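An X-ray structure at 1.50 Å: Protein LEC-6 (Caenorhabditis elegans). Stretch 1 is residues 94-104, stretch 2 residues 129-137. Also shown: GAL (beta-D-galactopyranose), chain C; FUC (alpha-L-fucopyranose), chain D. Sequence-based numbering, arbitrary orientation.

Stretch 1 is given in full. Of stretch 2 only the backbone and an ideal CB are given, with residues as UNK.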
ATOM      1  N   TRP A  94       6.719 -14.809 -25.723  1.00 14.25           N
ATOM      2  CA  TRP A  94       6.611 -15.911 -24.783  1.00 13.22           C
ATOM      3  C   TRP A  94       7.784 -16.826 -24.837  1.00 12.53           C
ATOM      4  O   TRP A  94       8.265 -17.200 -25.926  1.00 13.77           O
ATOM      5  CB  TRP A  94       5.327 -16.748 -25.102  1.00 14.16           C
ATOM      6  CG  TRP A  94       4.012 -16.056 -24.794  1.00 13.67           C
ATOM      7  CD1 TRP A  94       3.004 -15.667 -25.694  1.00 15.39           C
ATOM      8  CD2 TRP A  94       3.545 -15.653 -23.476  1.00 12.22           C
ATOM      9  NE1 TRP A  94       1.968 -15.044 -25.024  1.00 15.40           N
ATOM     10  CE2 TRP A  94       2.227 -15.000 -23.686  1.00 13.66           C
ATOM     11  CE3 TRP A  94       4.073 -15.760 -22.160  1.00 11.87           C
ATOM     12  CZ2 TRP A  94       1.492 -14.457 -22.620  1.00 14.28           C
ATOM     13  CZ3 TRP A  94       3.320 -15.225 -21.105  1.00 11.32           C
ATOM     14  CH2 TRP A  94       2.029 -14.623 -21.333  1.00 13.13           C
ATOM     15  N   GLN A  95       8.162 -17.296 -23.653  1.00 12.08           N
ATOM     16  CA  GLN A  95       9.292 -18.207 -23.545  1.00 12.67           C
ATOM     17  C   GLN A  95       8.761 -19.635 -23.395  1.00 13.73           C
ATOM     18  O   GLN A  95       7.698 -19.940 -23.937  1.00 14.41           O
ATOM     19  CB  GLN A  95      10.242 -17.719 -22.406  1.00 12.32           C
ATOM     20  CG  GLN A  95      10.782 -16.329 -22.789  1.00 12.63           C
ATOM     21  CD  GLN A  95      11.683 -15.743 -21.706  1.00 12.75           C
ATOM     22  OE1 GLN A  95      11.214 -15.400 -20.632  1.00 13.45           O
ATOM     23  NE2 GLN A  95      12.963 -15.630 -22.007  1.00 12.66           N
ATOM     24  N   SER A  96       9.487 -20.527 -22.724  1.00 12.82           N
ATOM     25  CA  SER A  96       9.071 -21.933 -22.576  1.00 13.72           C
ATOM     26  C   SER A  96       8.016 -22.101 -21.489  1.00 11.94           C
ATOM     27  O   SER A  96       8.170 -21.552 -20.368  1.00 14.22           O
ATOM     28  CB  SER A  96      10.320 -22.756 -22.153  1.00 18.43           C
ATOM     29  OG  SER A  96       9.936 -24.097 -22.337  1.00 26.25           O
ATOM     30  N   GLU A  97       6.961 -22.871 -21.781  1.00 13.23           N
ATOM     31  CA  GLU A  97       5.943 -23.104 -20.771  1.00 11.76           C
ATOM     32  C   GLU A  97       6.413 -24.175 -19.752  1.00 12.94           C
ATOM     33  O   GLU A  97       7.032 -25.199 -20.129  1.00 15.68           O
ATOM     34  CB  GLU A  97       4.653 -23.612 -21.405  1.00 13.78           C
ATOM     35  CG  GLU A  97       3.998 -22.540 -22.246  1.00 14.47           C
ATOM     36  CD  GLU A  97       2.721 -23.038 -22.933  1.00 14.66           C
ATOM     37  OE1 GLU A  97       2.498 -24.271 -23.016  1.00 19.30           O
ATOM     38  OE2 GLU A  97       1.995 -22.170 -23.434  1.00 16.91           O
ATOM     39  N   ASP A  98       6.072 -23.930 -18.487  1.00 11.56           N
ATOM     40  CA  ASP A  98       6.097 -24.986 -17.465  1.00 12.59           C
ATOM     41  C   ASP A  98       4.657 -25.423 -17.281  1.00 13.26           C
ATOM     42  O   ASP A  98       3.778 -24.564 -16.989  1.00 15.04           O
ATOM     43  CB  ASP A  98       6.596 -24.510 -16.092  1.00 14.60           C
ATOM     44  CG  ASP A  98       8.061 -24.143 -16.058  1.00 14.41           C
ATOM     45  OD1 ASP A  98       8.834 -24.592 -16.942  1.00 17.71           O
ATOM     46  OD2 ASP A  98       8.426 -23.433 -15.073  1.00 15.43           O
ATOM     47  N   ARG A  99       4.390 -26.715 -17.384  1.00 15.43           N
ATOM     48  CA  ARG A  99       3.016 -27.198 -17.221  1.00 13.84           C
ATOM     49  C   ARG A  99       2.886 -27.992 -15.942  1.00 14.57           C
ATOM     50  O   ARG A  99       3.717 -28.858 -15.675  1.00 18.19           O
ATOM     51  CB  ARG A  99       2.600 -28.029 -18.424  1.00 18.80           C
ATOM     52  CG  ARG A  99       2.597 -27.130 -19.659  1.00 26.96           C
ATOM     53  CD  ARG A  99       2.039 -27.719 -20.947  1.00 37.96           C
ATOM     54  NE  ARG A  99       0.595 -27.854 -20.899  1.00 32.46           N
ATOM     55  CZ  ARG A  99      -0.283 -27.131 -21.613  1.00 24.68           C
ATOM     56  NH1 ARG A  99       0.079 -26.156 -22.433  1.00 27.12           N
ATOM     57  NH2 ARG A  99      -1.547 -27.380 -21.468  1.00 25.86           N
ATOM     58  N   HIS A 100       1.812 -27.766 -15.188  1.00 13.44           N
ATOM     59  CA  HIS A 100       1.544 -28.434 -13.892  1.00 13.10           C
ATOM     60  C   HIS A 100       0.121 -28.903 -13.904  1.00 14.48           C
ATOM     61  O   HIS A 100      -0.700 -28.485 -14.773  1.00 15.75           O
ATOM     62  CB  HIS A 100       1.703 -27.397 -12.759  1.00 13.68           C
ATOM     63  CG  HIS A 100       3.080 -26.829 -12.725  1.00 12.51           C
ATOM     64  ND1 HIS A 100       4.119 -27.507 -12.176  1.00 14.64           N
ATOM     65  CD2 HIS A 100       3.580 -25.610 -13.180  1.00 11.28           C
ATOM     66  CE1 HIS A 100       5.239 -26.741 -12.277  1.00 14.46           C
ATOM     67  NE2 HIS A 100       4.924 -25.593 -12.908  1.00 12.85           N
ATOM     68  N   ALA A 101      -0.193 -29.726 -12.944  1.00 13.90           N
ATOM     69  CA  ALA A 101      -1.590 -30.101 -12.737  1.00 15.04           C
ATOM     70  C   ALA A 101      -2.361 -28.852 -12.319  1.00 15.88           C
ATOM     71  O   ALA A 101      -1.785 -27.822 -11.886  1.00 16.21           O
ATOM     72  CB  ALA A 101      -1.698 -31.180 -11.674  1.00 17.76           C
ATOM     73  N   ASN A 102      -3.676 -28.912 -12.491  1.00 16.47           N
ATOM     74  CA  ASN A 102      -4.531 -27.781 -12.079  1.00 15.37           C
ATOM     75  C   ASN A 102      -5.007 -28.063 -10.654  1.00 15.58           C
ATOM     76  O   ASN A 102      -5.754 -29.041 -10.422  1.00 17.39           O
ATOM     77  CB  ASN A 102      -5.741 -27.658 -13.025  1.00 15.80           C
ATOM     78  CG  ASN A 102      -6.605 -26.448 -12.706  1.00 14.56           C
ATOM     79  OD1 ASN A 102      -6.364 -25.724 -11.731  1.00 15.07           O
ATOM     80  ND2 ASN A 102      -7.678 -26.261 -13.477  1.00 18.00           N
ATOM     81  N   PRO A 103      -4.569 -27.241  -9.691  1.00 14.02           N
ATOM     82  CA  PRO A 103      -4.948 -27.528  -8.317  1.00 14.06           C
ATOM     83  C   PRO A 103      -6.313 -26.938  -7.978  1.00 15.29           C
ATOM     84  O   PRO A 103      -6.800 -27.112  -6.829  1.00 19.39           O
ATOM     85  CB  PRO A 103      -3.871 -26.793  -7.528  1.00 16.15           C
ATOM     86  CG  PRO A 103      -3.553 -25.567  -8.364  1.00 14.90           C
ATOM     87  CD  PRO A 103      -3.664 -26.067  -9.814  1.00 13.38           C
ATOM     88  N   PHE A 104      -6.945 -26.239  -8.930  1.00 14.28           N
ATOM     89  CA  PHE A 104      -8.190 -25.537  -8.603  1.00 13.54           C
ATOM     90  C   PHE A 104      -9.414 -26.233  -9.142  1.00 13.56           C
ATOM     91  O   PHE A 104      -9.338 -26.908 -10.165  1.00 17.73           O
ATOM     92  CB  PHE A 104      -8.182 -24.123  -9.191  1.00 14.84           C
ATOM     93  CG  PHE A 104      -6.941 -23.351  -8.885  1.00 12.07           C
ATOM     94  CD1 PHE A 104      -6.737 -22.818  -7.582  1.00 12.72           C
ATOM     95  CD2 PHE A 104      -5.988 -23.092  -9.874  1.00 11.24           C
ATOM     96  CE1 PHE A 104      -5.592 -22.051  -7.302  1.00 12.97           C
ATOM     97  CE2 PHE A 104      -4.842 -22.339  -9.586  1.00 12.03           C
ATOM     98  CZ  PHE A 104      -4.635 -21.823  -8.296  1.00 11.77           C
ATOM     99  N   UNK A 129       2.891 -26.237  -0.716  1.00 13.81           N
ATOM    100  CA  UNK A 129       3.688 -25.907  -1.889  1.00 12.02           C
ATOM    101  C   UNK A 129       3.100 -26.547  -3.134  1.00 12.63           C
ATOM    102  O   UNK A 129       2.795 -27.745  -3.150  1.00 15.29           O
ATOM    103  CB  UNK A 129       5.138 -26.355  -1.698  1.00 12.02           C
ATOM    104  N   UNK A 130       2.935 -25.740  -4.172  1.00 11.07           N
ATOM    105  CA  UNK A 130       2.367 -26.215  -5.450  1.00 11.78           C
ATOM    106  C   UNK A 130       3.453 -26.305  -6.526  1.00 10.81           C
ATOM    107  O   UNK A 130       3.587 -27.352  -7.197  1.00 12.98           O
ATOM    108  CB  UNK A 130       1.244 -25.286  -5.917  1.00 11.78           C
ATOM    109  N   UNK A 131       4.212 -25.220  -6.733  1.00 11.30           N
ATOM    110  CA  UNK A 131       5.242 -25.274  -7.782  1.00 10.68           C
ATOM    111  C   UNK A 131       6.238 -24.163  -7.546  1.00 10.16           C
ATOM    112  O   UNK A 131       5.900 -23.147  -6.958  1.00 11.47           O
ATOM    113  CB  UNK A 131       4.628 -25.157  -9.178  1.00 10.68           C
ATOM    114  N   UNK A 132       7.445 -24.358  -8.039  1.00 11.15           N
ATOM    115  CA  UNK A 132       8.405 -23.284  -8.192  1.00 10.68           C
ATOM    116  C   UNK A 132       8.472 -22.823  -9.645  1.00 11.28           C
ATOM    117  O   UNK A 132       8.287 -23.640 -10.605  1.00 13.05           O
ATOM    118  CB  UNK A 132       9.786 -23.731  -7.708  1.00 10.68           C
ATOM    119  N   UNK A 133       8.743 -21.516  -9.824  1.00 11.29           N
ATOM    120  CA  UNK A 133       9.014 -20.978 -11.150  1.00  9.82           C
ATOM    121  C   UNK A 133      10.371 -20.292 -11.041  1.00  9.64           C
ATOM    122  O   UNK A 133      10.547 -19.383 -10.243  1.00 10.53           O
ATOM    123  CB  UNK A 133       7.919 -20.020 -11.624  1.00  9.82           C
ATOM    124  N   UNK A 134      11.322 -20.689 -11.860  1.00 10.15           N
ATOM    125  CA  UNK A 134      12.641 -20.045 -11.852  1.00  9.92           C
ATOM    126  C   UNK A 134      12.561 -18.862 -12.813  1.00 10.82           C
ATOM    127  O   UNK A 134      12.391 -19.073 -14.053  1.00 12.96           O
ATOM    128  CB  UNK A 134      13.753 -21.017 -12.251  1.00  9.92           C
ATOM    129  N   UNK A 135      12.628 -17.644 -12.295  1.00 11.28           N
ATOM    130  CA  UNK A 135      12.382 -16.476 -13.155  1.00 11.49           C
ATOM    131  C   UNK A 135      13.490 -16.337 -14.238  1.00 13.07           C
ATOM    132  O   UNK A 135      14.657 -16.787 -14.079  1.00 14.54           O
ATOM    133  CB  UNK A 135      12.312 -15.207 -12.304  1.00 11.49           C
ATOM    134  N   UNK A 136      13.082 -15.773 -15.362  1.00 13.54           N
ATOM    135  CA  UNK A 136      13.955 -15.618 -16.516  1.00 14.74           C
ATOM    136  C   UNK A 136      14.362 -14.166 -16.761  1.00 15.03           C
ATOM    137  O   UNK A 136      15.224 -13.901 -17.593  1.00 18.15           O
ATOM    138  CB  UNK A 136      13.265 -16.176 -17.762  1.00 14.74           C
ATOM    139  N   UNK A 137      13.742 -13.246 -16.004  1.00 15.23           N
ATOM    140  CA  UNK A 137      13.961 -11.775 -16.040  1.00 16.04           C
ATOM    141  C   UNK A 137      13.838 -11.338 -14.564  1.00 15.14           C
ATOM    142  O   UNK A 137      13.056 -11.947 -13.847  1.00 14.10           O
ATOM    143  CB  UNK A 137      12.961 -11.051 -16.944  1.00 16.04           C
TER
HETATM  144  C1  GAL C   2      -0.866 -19.174 -24.991  1.00 18.10           C
HETATM  145  C2  GAL C   2      -2.080 -18.338 -24.482  1.00 17.60           C
HETATM  146  C3  GAL C   2      -1.604 -17.138 -23.752  1.00 16.32           C
HETATM  147  C4  GAL C   2      -0.616 -17.565 -22.656  1.00 15.07           C
HETATM  148  C5  GAL C   2       0.494 -18.416 -23.295  1.00 15.95           C
HETATM  149  C6  GAL C   2       1.535 -18.866 -22.243  1.00 14.44           C
HETATM  150  O2  GAL C   2      -2.843 -17.944 -25.600  1.00 21.79           O
HETATM  151  O3  GAL C   2      -2.730 -16.490 -23.099  1.00 17.75           O
HETATM  152  O4  GAL C   2      -1.310 -18.318 -21.635  1.00 14.00           O
HETATM  153  O5  GAL C   2      -0.045 -19.547 -23.882  1.00 14.91           O
HETATM  154  O6  GAL C   2       2.543 -19.659 -22.898  1.00 15.82           O
HETATM  155  C1  FUC D   1      -2.787 -22.890 -27.023  1.00 35.91           C
HETATM  156  C2  FUC D   1      -2.009 -23.321 -25.700  1.00 26.92           C
HETATM  157  C3  FUC D   1      -0.548 -22.767 -25.695  1.00 23.49           C
HETATM  158  C4  FUC D   1      -0.416 -21.322 -26.253  1.00 22.93           C
HETATM  159  C5  FUC D   1      -0.733 -21.309 -27.760  1.00 27.81           C
HETATM  160  C6  FUC D   1      -0.617 -19.864 -28.205  1.00 31.79           C
HETATM  161  O1  FUC D   1      -3.325 -24.021 -27.691  1.00 51.85           O
HETATM  162  O2  FUC D   1      -2.120 -24.806 -25.284  1.00 30.97           O
HETATM  163  O3  FUC D   1      -0.205 -22.764 -24.357  1.00 19.56           O
HETATM  164  O4  FUC D   1      -1.368 -20.388 -25.525  1.00 20.20           O
HETATM  165  O5  FUC D   1      -2.120 -21.802 -27.918  1.00 38.81           O

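The two segments run antiparallel, strand axes 9.2 Å apart at closest approach, too far for direct backbone pairing, so side chains and water must fill the gap.

Position 129 has nothing of stretch 1 within reach of its CB, and many residues would serve. It is His129, whose NE2 donates to the side chain at 132.

At 130 the CB points sideways, and the ideal CB lies 5.4 Å from Pro103 CG. Beyond it lie the proline ring, the His100 CB and the Ala101 carbonyl. A small residue would fall short; a long apolar or aromatic one could reach all three. The residue is Phe130, chi1 t. Pro103 CG sits over one ring face, 4.0 Å from the ring centroid, a CH-pi contact, while Ala101 O meets the ring edge, 3.2 Å from Phe130 CZ.

Position 131 points toward stretch 1, its ideal CB already 3.5 Å from His100 CE1. The imidazole fills the space directly ahead, favoring a small side chain such as alanine, or glycine at the cost of the contact. Ala131 places its CB over the His100 ring face, 3.8 Å from the centroid.

Position 132 points away, so stretch 1 sets little demand. It is Asp132, whose OD1 accepts from His129 NE2 at 2.8 Å; its backbone O takes a hydrogen bond from a water that also donates to Asp98 OD2.

At 133 the CB points sideways, 4.9 Å from Asp98 OD2. A polar donor could answer the carboxylate, but a larger apolar group could also pack beside it. Phe133, chi1 t, takes the second course: CD1 comes to 3.5 Å from Asp98 OD2, obliquely to the ring.

Position 134 is sideways and free of contact, permissive for many residues; it is Val134, whose N donates to a water held by Asp98 OD2. Position 135, out of reach, is Glu135.

Position 136 points toward stretch 1, its ideal CB 3.6 Å from Gln95 OE1. Farther off lie the Ser96 carbonyl and the Asp98 carboxylate, inviting a long cationic donor, lysine or arginine. Arg136 spends both terminal nitrogens on one acceptor: NH2 and NH1 donate to Ser96 O at 2.8 and 3.0 Å, near the guanidinium plane. NH2 also forms a long salt bridge with Asp98 OD1 (3.7 Å), and a water bridges the same pair.

Position 137 points toward stretch 1 but leaves room for water, suiting a small polar residue. Thr137 OG1 donates to a water (2.6 Å) that in turn donates to Gln95 OE1.

Stretch 2 (129-137) HFADFVERT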
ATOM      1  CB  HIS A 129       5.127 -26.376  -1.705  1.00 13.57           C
ATOM      2  CG  HIS A 129       6.014 -26.000  -2.844  1.00 12.88           C
ATOM      3  ND1 HIS A 129       6.285 -26.845  -3.907  1.00 14.20           N
ATOM      4  CD2 HIS A 129       6.695 -24.809  -3.094  1.00 14.09           C
ATOM      5  CE1 HIS A 129       7.097 -26.180  -4.770  1.00 15.19           C
ATOM      6  NE2 HIS A 129       7.360 -24.961  -4.271  1.00 14.01           N
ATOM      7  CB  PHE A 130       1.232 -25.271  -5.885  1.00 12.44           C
ATOM      8  CG  PHE A 130       0.771 -25.537  -7.284  1.00 11.50           C
ATOM      9  CD1 PHE A 130       0.119 -26.740  -7.612  1.00 13.08           C
ATOM     10  CD2 PHE A 130       1.017 -24.610  -8.275  1.00 12.06           C
ATOM     11  CE1 PHE A 130      -0.272 -26.983  -8.914  1.00 12.34           C
ATOM     12  CE2 PHE A 130       0.686 -24.893  -9.600  1.00 12.92           C
ATOM     13  CZ  PHE A 130       0.003 -26.079  -9.902  1.00 11.63           C
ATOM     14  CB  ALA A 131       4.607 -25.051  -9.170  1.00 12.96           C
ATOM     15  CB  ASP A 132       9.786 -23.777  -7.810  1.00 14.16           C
ATOM     16  CG  ASP A 132      10.037 -23.718  -6.304  1.00 13.34           C
ATOM     17  OD1 ASP A 132       9.200 -23.260  -5.507  1.00 14.66           O
ATOM     18  OD2 ASP A 132      11.160 -24.140  -5.924  1.00 18.78           O
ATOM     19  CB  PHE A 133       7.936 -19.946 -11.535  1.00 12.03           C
ATOM     20  CG  PHE A 133       8.151 -19.348 -12.890  1.00 11.38           C
ATOM     21  CD1 PHE A 133       7.924 -20.105 -14.013  1.00 12.03           C
ATOM     22  CD2 PHE A 133       8.620 -18.035 -13.021  1.00 14.93           C
ATOM     23  CE1 PHE A 133       8.113 -19.543 -15.285  1.00 13.80           C
ATOM     24  CE2 PHE A 133       8.803 -17.470 -14.273  1.00 14.88           C
ATOM     25  CZ  PHE A 133       8.566 -18.235 -15.416  1.00 16.11           C
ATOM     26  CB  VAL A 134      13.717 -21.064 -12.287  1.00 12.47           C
ATOM     27  CG1 VAL A 134      15.064 -20.358 -12.474  1.00 15.53           C
ATOM     28  CG2 VAL A 134      13.832 -22.224 -11.283  1.00 14.45           C
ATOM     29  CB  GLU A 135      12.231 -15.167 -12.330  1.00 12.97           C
ATOM     30  CG  GLU A 135      13.566 -14.683 -11.746  1.00 14.49           C
ATOM     31  CD  GLU A 135      13.378 -13.644 -10.658  1.00 14.17           C
ATOM     32  OE1 GLU A 135      12.404 -13.740  -9.892  1.00 17.08           O
ATOM     33  OE2 GLU A 135      14.248 -12.745 -10.542  1.00 17.43           O
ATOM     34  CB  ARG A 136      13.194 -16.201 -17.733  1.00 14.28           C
ATOM     35  CG  ARG A 136      12.991 -17.699 -17.698  1.00 17.39           C
ATOM     36  CD  ARG A 136      11.539 -18.028 -17.683  1.00 19.71           C
ATOM     37  NE  ARG A 136      11.311 -19.455 -17.673  1.00 18.59           N
ATOM     38  CZ  ARG A 136      10.287 -20.016 -18.339  1.00 16.44           C
ATOM     39  NH1 ARG A 136       9.502 -19.210 -19.047  1.00 14.77           N
ATOM     40  NH2 ARG A 136      10.071 -21.349 -18.297  1.00 16.64           N
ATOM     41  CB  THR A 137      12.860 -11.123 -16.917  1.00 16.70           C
ATOM     42  OG1 THR A 137      13.032 -11.624 -18.264  1.00 20.10           O
ATOM     43  CG2 THR A 137      13.079  -9.665 -16.965  1.00 18.58           C
TER
HETATM   44  O   HOH W   1      11.170 -13.416 -18.761  1.00 14.06           O
HETATM   45  O   HOH W   2      14.895 -14.417 -20.316  1.00 24.23           O
HETATM   46  O   HOH W   3       6.787 -23.460 -12.987  1.00 12.71           O
HETATM   47  O   HOH W   4      10.777 -22.626 -13.858  1.00 20.26           O
HETATM   48  O   HOH W   5      11.453 -23.988 -16.999  1.00 31.50           O
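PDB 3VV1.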